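Local coordinates for protein kojibiose phosphorylase (Gut metagenome, PDB 6W0P) that belongs to glycoside hydrolase family 65, carbohydrate-active enzymes that join an N-terminal beta-sandwich domain to a helical (alpha/alpha)6-barrel catalytic domain and a C-terminal beta domain, at residues F319-A324 / I664-I669; I334-L339 / H347-N352. One frame throughout, in Å; residues are numbered along the deposited sequence.

Contact 1: residues F319-A324 / I664-I669; sequences FQMIQA and IHMTSI
Two helices of the central catalytic domain meet here: Gln320, Met321 and Ala324, on the last turns of helix 308-324, face Ile664, Met666 and Ile669, at the start of helix 666-680 and just ahead of it. The middle of the contact belongs to one methyl group. Met666, bent at chi2 and chi3, brings CE to 3.6 Å from SD of Met321. The same CE lies 3.6 Å from the carbonyl O of Gln320, an atom already taken by the backbone N of Ala324, and 3.8 Å from CB of Ala324. Ile664 CG1 sits between its own backbone N and carbonyl carbon (chi1 65°), and the extended chi2 carries CD1 on to Gln320. The Ile664 chain crosses that of Gln320 at a slant, its CD1 touching CB, CG and CD and coming nearest to OE1, at 3.5 Å. Gln320 OE1 also accepts NE2 of Gln323 at 3.0 Å, the donor lying above the carbonyl plane, 46° out of it; this ties the two amides together on one helix. Gln323 is itself bonded to Ser34 and Gly36 of the N-terminal region. Next to Ile664, Ile669 and Met321 slide past each other in opposite directions, with CG2 of Ile669 3.8 Å from CG of Met321, while Ile669 CD1 reaches Gln320 CB. The buried join is mostly apolar, with the chain of Gln320 as its one polar member, and it is the kind of helix-to-helix packing from which an (alpha/alpha)6 barrel is built, here between helices far apart in sequence.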
loop_
_atom_site.group_PDB
_atom_site.type_symbol
_atom_site.label_atom_id
_atom_site.label_comp_id
_atom_site.label_asym_id
_atom_site.label_seq_id
_atom_site.Cartn_x
_atom_site.Cartn_y
_atom_site.Cartn_z
ATOM N N PHE A 319 -38.178 7.189 -0.720
ATOM C CA PHE A 319 -38.570 5.760 -0.770
ATOM C C PHE A 319 -37.386 4.887 -0.354
ATOM O O PHE A 319 -37.568 4.006 0.511
ATOM C CB PHE A 319 -39.131 5.404 -2.146
ATOM C CG PHE A 319 -39.460 3.941 -2.288
ATOM C CD1 PHE A 319 -40.669 3.452 -1.834
ATOM C CD2 PHE A 319 -38.542 3.065 -2.827
ATOM C CE1 PHE A 319 -40.962 2.104 -1.937
ATOM C CE2 PHE A 319 -38.846 1.720 -2.952
ATOM C CZ PHE A 319 -40.047 1.241 -2.498
ATOM N N GLN A 320 -36.212 5.113 -0.948
ATOM C CA GLN A 320 -34.975 4.331 -0.661
ATOM C C GLN A 320 -34.465 4.573 0.772
ATOM O O GLN A 320 -33.844 3.648 1.358
ATOM C CB GLN A 320 -33.888 4.651 -1.692
ATOM C CG GLN A 320 -34.204 4.130 -3.090
ATOM C CD GLN A 320 -34.381 2.625 -3.131
ATOM O OE1 GLN A 320 -34.056 1.894 -2.187
ATOM N NE2 GLN A 320 -34.913 2.145 -4.242
ATOM N N MET A 321 -34.648 5.774 1.311
ATOM C CA MET A 321 -34.225 6.090 2.699
ATOM C C MET A 321 -35.081 5.251 3.650
ATOM O O MET A 321 -34.531 4.729 4.597
ATOM C CB MET A 321 -34.375 7.574 3.063
ATOM C CG MET A 321 -33.397 8.512 2.347
ATOM S SD MET A 321 -31.687 8.205 2.808
ATOM C CE MET A 321 -31.646 9.077 4.374
ATOM N N ILE A 322 -36.373 5.147 3.386
ATOM C CA ILE A 322 -37.348 4.413 4.243
ATOM C C ILE A 322 -37.044 2.908 4.110
ATOM O O ILE A 322 -37.166 2.165 5.119
ATOM C CB ILE A 322 -38.810 4.800 3.871
ATOM C CG1 ILE A 322 -39.084 6.291 4.141
ATOM C CG2 ILE A 322 -39.772 3.925 4.643
ATOM C CD1 ILE A 322 -40.322 6.944 3.441
ATOM N N GLN A 323 -36.646 2.463 2.920
ATOM C CA GLN A 323 -36.272 1.044 2.634
ATOM C C GLN A 323 -34.960 0.685 3.334
ATOM O O GLN A 323 -34.853 -0.447 3.863
ATOM C CB GLN A 323 -36.142 0.792 1.130
ATOM C CG GLN A 323 -37.487 0.655 0.420
ATOM C CD GLN A 323 -37.421 -0.184 -0.832
ATOM O OE1 GLN A 323 -38.265 -1.040 -1.042
ATOM N NE2 GLN A 323 -36.421 0.053 -1.660
ATOM N N ALA A 324 -34.016 1.619 3.374
ATOM C CA ALA A 324 -32.674 1.383 3.949
ATOM C C ALA A 324 -32.742 1.161 5.467
ATOM O O ALA A 324 -31.948 0.351 5.968
ATOM C CB ALA A 324 -31.768 2.536 3.602
ATOM N N ILE A 664 -27.360 1.654 -5.700
ATOM C CA ILE A 664 -27.779 3.068 -5.495
ATOM C C ILE A 664 -26.735 3.699 -4.568
ATOM O O ILE A 664 -26.028 2.923 -3.846
ATOM C CB ILE A 664 -29.211 3.137 -4.929
ATOM C CG1 ILE A 664 -29.320 2.538 -3.522
ATOM C CG2 ILE A 664 -30.194 2.485 -5.880
ATOM C CD1 ILE A 664 -30.718 2.587 -2.970
ATOM N N HIS A 665 -26.623 5.024 -4.603
ATOM C CA HIS A 665 -25.692 5.827 -3.775
ATOM C C HIS A 665 -26.447 6.427 -2.577
ATOM O O HIS A 665 -27.117 7.476 -2.726
ATOM C CB HIS A 665 -25.047 6.913 -4.625
ATOM C CG HIS A 665 -24.286 6.424 -5.798
ATOM N ND1 HIS A 665 -24.903 5.931 -6.902
ATOM C CD2 HIS A 665 -22.966 6.430 -6.062
ATOM C CE1 HIS A 665 -23.996 5.634 -7.801
ATOM N NE2 HIS A 665 -22.807 5.925 -7.311
ATOM N N MET A 666 -26.307 5.781 -1.426
ATOM C CA MET A 666 -27.150 6.030 -0.240
ATOM C C MET A 666 -26.903 7.468 0.253
ATOM O O MET A 666 -27.870 8.181 0.499
ATOM C CB MET A 666 -26.797 4.992 0.825
ATOM C CG MET A 666 -27.966 4.493 1.630
ATOM S SD MET A 666 -29.375 4.014 0.620
ATOM C CE MET A 666 -30.552 5.210 1.242
ATOM N N THR A 667 -25.648 7.895 0.376
ATOM C CA THR A 667 -25.298 9.253 0.878
ATOM C C THR A 667 -25.841 10.309 -0.090
ATOM O O THR A 667 -26.371 11.317 0.369
ATOM C CB THR A 667 -23.796 9.441 1.087
ATOM O OG1 THR A 667 -23.459 8.610 2.183
ATOM C CG2 THR A 667 -23.427 10.866 1.437
ATOM N N SER A 668 -25.710 10.073 -1.381
ATOM C CA SER A 668 -26.231 10.973 -2.434
ATOM C C SER A 668 -27.752 11.093 -2.290
ATOM O O SER A 668 -28.289 12.222 -2.410
ATOM C CB SER A 668 -25.836 10.507 -3.798
ATOM O OG SER A 668 -26.695 11.129 -4.743
ATOM N N ILE A 669 -28.412 9.983 -1.978
ATOM C CA ILE A 669 -29.879 9.922 -1.766
ATOM C C ILE A 669 -30.232 10.766 -0.538
ATOM O O ILE A 669 -31.164 11.583 -0.663
ATOM C CB ILE A 669 -30.334 8.448 -1.686
ATOM C CG1 ILE A 669 -30.291 7.834 -3.086
ATOM C CG2 ILE A 669 -31.719 8.299 -1.072
ATOM C CD1 ILE A 669 -30.517 6.364 -3.120
#

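Contact 2: residues I334-L339 / H347-N352; sequences IGAKGL and HAFWDN
Ile334 and Ala336 lie against His347, Phe349 and Asn352 where the long loop between helices 308-324 and 351-361 of the (alpha/alpha)6-barrel domain doubles back on itself, just as the second helix begins. The tight part is polar and buried. In Asn352 chi1 (-76°) sets CG anti to the carbonyl carbon, and the amide, with chi2 near 9°, turns ND2 to the carbonyl of Ile334: ND2 donates to Ile334 O over 2.8 Å, nearly straight at 161°. The donor lies in the carbonyl plane, on a lone pair, and the acceptor lies almost in the amide plane of Asn352. The same ND2 is 3.9 Å from CB of Ile334, whose side chain continues to Leu371 of helix 365-376. A step along the loop, the backbone carbonyl of His347 accepts one hydrogen bond and one weaker C-H...O contact. The N of Ala336 gives the hydrogen bond, of 3.1 Å, and CA of Gly335 makes the C-H...O contact at 3.2 Å to the same oxygen. The imidazole of His347 turns elsewhere, to the carbonyl of His83. Gly335 also opens a beta turn, its O accepting Gly338 N at 2.8 Å, and this bend leads Lys337 and the residues after it off from the 347-352 segment. The looser side is partly exposed and apolar. There, with no polar bond between them, Ala336 and Phe349 simply touch, the methyl approaching the ring obliquely, with CB of Ala336 3.7 Å from CE1 of Phe349 and 3.9 Å from its neighbour CD1.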
loop_
_atom_site.group_PDB
_atom_site.type_symbol
_atom_site.label_atom_id
_atom_site.label_comp_id
_atom_site.label_asym_id
_atom_site.label_seq_id
_atom_site.Cartn_x
_atom_site.Cartn_y
_atom_site.Cartn_z
ATOM N N ILE A 334 -26.819 1.300 7.966
ATOM C CA ILE A 334 -26.989 1.671 6.536
ATOM C C ILE A 334 -25.650 1.427 5.824
ATOM O O ILE A 334 -24.640 2.032 6.239
ATOM C CB ILE A 334 -27.447 3.140 6.445
ATOM C CG1 ILE A 334 -28.741 3.358 7.234
ATOM C CG2 ILE A 334 -27.568 3.580 5.003
ATOM C CD1 ILE A 334 -29.310 4.740 7.144
ATOM N N GLY A 335 -25.649 0.583 4.794
ATOM C CA GLY A 335 -24.530 0.467 3.841
ATOM C C GLY A 335 -24.490 1.634 2.846
ATOM O O GLY A 335 -25.553 2.191 2.498
ATOM N N ALA A 336 -23.298 1.946 2.341
ATOM C CA ALA A 336 -23.058 2.971 1.304
ATOM C C ALA A 336 -23.912 2.744 0.043
ATOM O O ALA A 336 -24.095 3.734 -0.697
ATOM C CB ALA A 336 -21.592 3.002 0.957
ATOM N N LYS A 337 -24.371 1.519 -0.243
ATOM C CA LYS A 337 -25.361 1.277 -1.335
ATOM C C LYS A 337 -26.587 0.559 -0.773
ATOM O O LYS A 337 -27.242 -0.185 -1.542
ATOM C CB LYS A 337 -24.750 0.470 -2.487
ATOM C CG LYS A 337 -23.431 1.028 -2.991
ATOM C CD LYS A 337 -22.993 0.539 -4.339
ATOM C CE LYS A 337 -21.673 1.157 -4.740
ATOM N NZ LYS A 337 -21.808 2.608 -5.022
ATOM N N GLY A 338 -26.919 0.822 0.496
ATOM C CA GLY A 338 -27.961 0.098 1.247
ATOM C C GLY A 338 -27.818 -1.400 1.015
ATOM O O GLY A 338 -26.667 -1.886 1.064
ATOM N N LEU A 339 -28.911 -2.107 0.716
ATOM C CA LEU A 339 -28.820 -3.548 0.368
ATOM C C LEU A 339 -29.171 -3.722 -1.108
ATOM O O LEU A 339 -30.044 -4.543 -1.412
ATOM C CB LEU A 339 -29.724 -4.349 1.308
ATOM C CG LEU A 339 -29.340 -4.282 2.793
ATOM C CD1 LEU A 339 -30.266 -5.160 3.633
ATOM C CD2 LEU A 339 -27.893 -4.713 3.004
ATOM N N HIS A 347 -21.042 -1.887 3.837
ATOM C CA HIS A 347 -20.243 -1.223 4.913
ATOM C C HIS A 347 -20.876 0.118 5.311
ATOM O O HIS A 347 -21.373 0.797 4.424
ATOM C CB HIS A 347 -18.791 -0.952 4.505
ATOM C CG HIS A 347 -17.932 -2.165 4.470
ATOM N ND1 HIS A 347 -16.720 -2.175 3.806
ATOM C CD2 HIS A 347 -18.107 -3.395 5.000
ATOM C CE1 HIS A 347 -16.175 -3.367 3.922
ATOM N NE2 HIS A 347 -17.021 -4.142 4.655
ATOM N N ALA A 348 -20.853 0.431 6.606
ATOM C CA ALA A 348 -21.138 1.750 7.201
ATOM C C ALA A 348 -19.869 2.586 7.100
ATOM O O ALA A 348 -18.760 2.028 7.322
ATOM C CB ALA A 348 -21.555 1.621 8.649
ATOM N N PHE A 349 -20.027 3.867 6.789
ATOM C CA PHE A 349 -18.938 4.873 6.795
ATOM C C PHE A 349 -19.365 6.004 7.730
ATOM O O PHE A 349 -20.534 6.009 8.173
ATOM C CB PHE A 349 -18.644 5.347 5.369
ATOM C CG PHE A 349 -18.138 4.277 4.434
ATOM C CD1 PHE A 349 -18.998 3.339 3.884
ATOM C CD2 PHE A 349 -16.791 4.196 4.114
ATOM C CE1 PHE A 349 -18.525 2.365 3.017
ATOM C CE2 PHE A 349 -16.320 3.201 3.274
ATOM C CZ PHE A 349 -17.186 2.294 2.715
ATOM N N TRP A 350 -18.456 6.945 8.002
ATOM C CA TRP A 350 -18.719 8.137 8.854
ATOM C C TRP A 350 -19.930 8.927 8.316
ATOM O O TRP A 350 -20.520 9.664 9.136
ATOM C CB TRP A 350 -17.459 8.997 8.916
ATOM C CG TRP A 350 -17.258 9.820 7.679
ATOM C CD1 TRP A 350 -17.043 9.375 6.405
ATOM C CD2 TRP A 350 -17.246 11.254 7.621
ATOM N NE1 TRP A 350 -16.916 10.439 5.558
ATOM C CE2 TRP A 350 -17.048 11.606 6.273
ATOM C CE3 TRP A 350 -17.412 12.268 8.573
ATOM C CZ2 TRP A 350 -16.972 12.940 5.862
ATOM C CZ3 TRP A 350 -17.341 13.585 8.166
ATOM C CH2 TRP A 350 -17.149 13.919 6.822
ATOM N N ASP A 351 -20.250 8.739 7.011
ATOM C CA ASP A 351 -21.429 9.281 6.265
ATOM C C ASP A 351 -22.730 9.033 7.022
ATOM O O ASP A 351 -23.625 9.897 6.934
ATOM C CB ASP A 351 -21.711 8.563 4.930
ATOM C CG ASP A 351 -20.603 8.613 3.905
ATOM O OD1 ASP A 351 -19.473 8.267 4.275
ATOM O OD2 ASP A 351 -20.890 9.027 2.745
ATOM N N ASN A 352 -22.841 7.864 7.642
ATOM C CA ASN A 352 -24.058 7.453 8.374
ATOM C C ASN A 352 -24.339 8.532 9.413
ATOM O O ASN A 352 -25.464 9.007 9.463
ATOM C CB ASN A 352 -23.928 6.061 9.001
ATOM C CG ASN A 352 -24.062 4.949 7.983
ATOM O OD1 ASN A 352 -24.090 5.200 6.786
ATOM N ND2 ASN A 352 -24.193 3.716 8.437
#

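Overall arrangement
From the N terminus, the chain passes through the beta-rich N-terminal region and reaches helix 308-324, whose end supplies the first half of contact 1. The loop that follows turns back on itself in contact 2, a local closure with seven residues between its segments, and runs into helix 351-361. Only after some 300 further residues, largely helices and loops, does 664-669 return to close contact 1, so the small closure lies within the large one and the two do not cross. Their centres are about 10 Å apart. Met666 N meets Ala336 O at 3.1 Å, tying helix 666-680 to the loop, close to the centre of the chain.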